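Local coordinates for pollen-specific leucine-rich repeat extensin-like protein 1 (Arabidopsis thaliana, PDB 6TME) that probably acts in the pollen cell wall as a leucine-rich repeat extensin, recognising peptide or protein partners through its leucine-rich repeat domain, at residues 288-293 with 310-315. Numbering follows the deposited sequence.
Sequences DFSYNK and NFTFSY. With NAG (2-acetamido-2-deoxy-beta-D-glucopyranose), chain E; NAG (2-acetamido-2-deoxy-beta-D-glucopyranose), chain B.
OD1 of D288 is gripped twice by S290, two residues on in the turn, by its N (2.8 Å) in an Asx turn and by its OG on the syn lone pair, while CG2 of T312 packs against it at 3.5 Å. With CG anti to the backbone N (chi1 -172°), the carboxylate carbon lies 4.0 Å from T312 CB, the two side chains side by side and pointing the same way. Between the backbones, F289 N donates to T312 O at 2.8 Å, and the hydrogen bonds carry on into the turns beyond the strands, from Y291 N to S314 O and from N292 N to Y315 O. The ring of Y291 lies on that of Y315 in an offset stack, planes at 7° and centroids 4.3 Å apart; Y315 CD2 sits above the rim of Y291, whose OH in turn lies over the rim of Y315. On the inner side, F289 CD2 meets the edge of the F311 ring at 3.8 Å, and F313 CD1 covers one F311 face. N292 ND2 donates to F289 O from above the carbonyl plane and to A265 O one coil earlier; N316 ND2 likewise bonds F313 O and F289 O. N310 ND2 carries a covalently attached NAG, whose O6 bonds D288 OD2 weakly. Parallel strands followed by an asparagine ladder, with phenylalanines turned inward, are the signature of successive coils in a leucine-rich repeat solenoid, here with an N-glycan on its strand face.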
loop_
_atom_site.group_PDB
_atom_site.type_symbol
_atom_site.label_atom_id
_atom_site.label_comp_id
_atom_site.label_asym_id
_atom_site.label_seq_id
_atom_site.Cartn_x
_atom_site.Cartn_y
_atom_site.Cartn_z
ATOM N N ASP A 288 -9.747 -8.863 9.622
ATOM C CA ASP A 288 -10.585 -9.521 8.620
ATOM C C ASP A 288 -9.900 -10.811 8.194
ATOM O O ASP A 288 -8.843 -10.770 7.554
ATOM C CB ASP A 288 -10.811 -8.614 7.397
ATOM C CG ASP A 288 -11.840 -9.198 6.401
ATOM O OD1 ASP A 288 -12.221 -10.377 6.515
ATOM O OD2 ASP A 288 -12.282 -8.474 5.492
ATOM N N PHE A 289 -10.498 -11.952 8.527
ATOM C CA PHE A 289 -10.018 -13.240 8.036
ATOM C C PHE A 289 -11.017 -13.904 7.111
ATOM O O PHE A 289 -10.884 -15.106 6.839
ATOM C CB PHE A 289 -9.703 -14.198 9.187
ATOM C CG PHE A 289 -8.615 -13.729 10.096
ATOM C CD1 PHE A 289 -7.347 -13.514 9.621
ATOM C CD2 PHE A 289 -8.854 -13.542 11.429
ATOM C CE1 PHE A 289 -6.348 -13.098 10.462
ATOM C CE2 PHE A 289 -7.855 -13.140 12.276
ATOM C CZ PHE A 289 -6.612 -12.906 11.795
ATOM N N SER A 290 -12.026 -13.166 6.640
ATOM C CA SER A 290 -13.085 -13.790 5.851
ATOM C C SER A 290 -12.517 -14.486 4.606
ATOM O O SER A 290 -11.415 -14.183 4.128
ATOM C CB SER A 290 -14.141 -12.753 5.452
ATOM O OG SER A 290 -13.656 -11.904 4.434
ATOM N N TYR A 291 -13.284 -15.451 4.096
ATOM C CA TYR A 291 -13.016 -16.122 2.818
ATOM C C TYR A 291 -11.664 -16.824 2.833
ATOM O O TYR A 291 -10.767 -16.544 2.033
ATOM C CB TYR A 291 -13.095 -15.144 1.651
ATOM C CG TYR A 291 -14.481 -14.672 1.364
ATOM C CD1 TYR A 291 -15.337 -15.435 0.577
ATOM C CD2 TYR A 291 -14.936 -13.451 1.867
ATOM C CE1 TYR A 291 -16.616 -15.016 0.317
ATOM C CE2 TYR A 291 -16.218 -13.016 1.613
ATOM C CZ TYR A 291 -17.057 -13.805 0.835
ATOM O OH TYR A 291 -18.340 -13.383 0.558
ATOM N N ASN A 292 -11.529 -17.744 3.774
ATOM C CA ASN A 292 -10.351 -18.582 3.869
ATOM C C ASN A 292 -10.830 -19.999 4.148
ATOM O O ASN A 292 -11.983 -20.344 3.879
ATOM C CB ASN A 292 -9.410 -17.993 4.925
ATOM C CG ASN A 292 -8.529 -16.910 4.350
ATOM O OD1 ASN A 292 -7.699 -17.179 3.484
ATOM N ND2 ASN A 292 -8.714 -15.680 4.811
ATOM N N LYS A 293 -9.953 -20.826 4.702
ATOM C CA LYS A 293 -10.323 -22.183 5.078
ATOM C C LYS A 293 -9.961 -22.446 6.528
ATOM O O LYS A 293 -9.569 -23.556 6.896
ATOM C CB LYS A 293 -9.662 -23.209 4.158
ATOM C CG LYS A 293 -10.478 -23.473 2.922
ATOM C CD LYS A 293 -9.741 -23.131 1.651
ATOM C CE LYS A 293 -8.574 -24.049 1.418
ATOM N NZ LYS A 293 -7.972 -23.774 0.086
ATOM N N ASN A 310 -14.028 -4.127 14.619
ATOM C CA ASN A 310 -14.630 -4.778 13.455
ATOM C C ASN A 310 -13.841 -6.060 13.218
ATOM O O ASN A 310 -12.663 -6.011 12.848
ATOM C CB ASN A 310 -14.607 -3.864 12.220
ATOM C CG ASN A 310 -15.506 -4.364 11.100
ATOM O OD1 ASN A 310 -16.398 -5.175 11.325
ATOM N ND2 ASN A 310 -15.279 -3.878 9.889
ATOM N N PHE A 311 -14.465 -7.204 13.477
ATOM C CA PHE A 311 -13.799 -8.499 13.368
ATOM C C PHE A 311 -14.670 -9.387 12.492
ATOM O O PHE A 311 -15.738 -9.833 12.921
ATOM C CB PHE A 311 -13.562 -9.109 14.752
ATOM C CG PHE A 311 -12.930 -10.495 14.739
ATOM C CD1 PHE A 311 -12.178 -10.938 13.662
ATOM C CD2 PHE A 311 -13.086 -11.345 15.832
ATOM C CE1 PHE A 311 -11.604 -12.207 13.662
ATOM C CE2 PHE A 311 -12.514 -12.607 15.843
ATOM C CZ PHE A 311 -11.776 -13.042 14.758
ATOM N N THR A 312 -14.207 -9.626 11.268
ATOM C CA THR A 312 -14.911 -10.365 10.220
ATOM C C THR A 312 -14.210 -11.706 10.032
ATOM O O THR A 312 -13.032 -11.742 9.671
ATOM C CB THR A 312 -14.884 -9.570 8.904
ATOM O OG1 THR A 312 -15.509 -8.291 9.086
ATOM C CG2 THR A 312 -15.545 -10.336 7.750
ATOM N N PHE A 313 -14.915 -12.804 10.289
ATOM C CA PHE A 313 -14.324 -14.128 10.125
ATOM C C PHE A 313 -15.259 -15.034 9.333
ATOM O O PHE A 313 -15.222 -16.260 9.463
ATOM C CB PHE A 313 -13.946 -14.748 11.476
ATOM C CG PHE A 313 -15.034 -14.669 12.534
ATOM C CD1 PHE A 313 -15.301 -13.481 13.207
ATOM C CD2 PHE A 313 -15.756 -15.805 12.883
ATOM C CE1 PHE A 313 -16.292 -13.418 14.189
ATOM C CE2 PHE A 313 -16.739 -15.765 13.870
ATOM C CZ PHE A 313 -17.015 -14.570 14.522
ATOM N N SER A 314 -16.084 -14.428 8.484
ATOM C CA SER A 314 -17.096 -15.141 7.738
ATOM C C SER A 314 -16.457 -15.974 6.620
ATOM O O SER A 314 -15.299 -15.780 6.255
ATOM C CB SER A 314 -18.099 -14.134 7.178
ATOM O OG SER A 314 -17.472 -13.365 6.192
ATOM N N TYR A 315 -17.240 -16.902 6.058
ATOM C CA TYR A 315 -16.783 -17.787 4.982
ATOM C C TYR A 315 -15.476 -18.480 5.353
ATOM O O TYR A 315 -14.434 -18.308 4.701
ATOM C CB TYR A 315 -16.635 -17.031 3.665
ATOM C CG TYR A 315 -17.950 -16.523 3.221
ATOM C CD1 TYR A 315 -18.809 -17.334 2.485
ATOM C CD2 TYR A 315 -18.379 -15.251 3.582
ATOM C CE1 TYR A 315 -20.051 -16.884 2.097
ATOM C CE2 TYR A 315 -19.626 -14.792 3.194
ATOM C CZ TYR A 315 -20.453 -15.616 2.456
ATOM O OH TYR A 315 -21.687 -15.171 2.069
HETATM C C1 NAG E . -16.057 -4.281 8.729
HETATM C C2 NAG E . -16.559 -3.080 7.934
HETATM C C3 NAG E . -17.237 -3.544 6.646
HETATM C C4 NAG E . -16.264 -4.376 5.822
HETATM C C5 NAG E . -15.754 -5.558 6.643
HETATM C C6 NAG E . -14.618 -6.284 5.960
HETATM C C7 NAG E . -17.048 -1.230 9.484
HETATM C C8 NAG E . -18.120 -0.484 10.218
HETATM N N2 NAG E . -17.461 -2.252 8.723
HETATM O O3 NAG E . -17.634 -2.409 5.884
HETATM O O4 NAG E . -16.854 -4.803 4.597
HETATM O O5 NAG E . -15.219 -5.099 7.897
HETATM O O6 NAG E . -13.427 -5.505 5.998
HETATM O O7 NAG E . -15.859 -0.928 9.585
HETATM C C1 NAG B . -17.771 -6.778 1.399
HETATM C C2 NAG B . -17.040 -6.753 2.740
HETATM C C3 NAG B . -17.162 -5.368 3.381
HETATM C C4 NAG B . -16.740 -4.281 2.397
HETATM C C5 NAG B . -17.427 -4.453 1.043
HETATM C C6 NAG B . -16.880 -3.530 -0.021
HETATM C C7 NAG B . -16.855 -8.865 3.987
HETATM C C8 NAG B . -17.556 -9.833 4.896
HETATM N N2 NAG B . -17.559 -7.783 3.630
HETATM O O1 NAG B . -17.647 -8.029 0.804
HETATM O O4 NAG B . -17.113 -3.014 2.921
HETATM O O5 NAG B . -17.235 -5.786 0.553
HETATM O O6 NAG B . -17.052 -4.085 -1.320
HETATM O O7 NAG B . -15.704 -9.057 3.595
#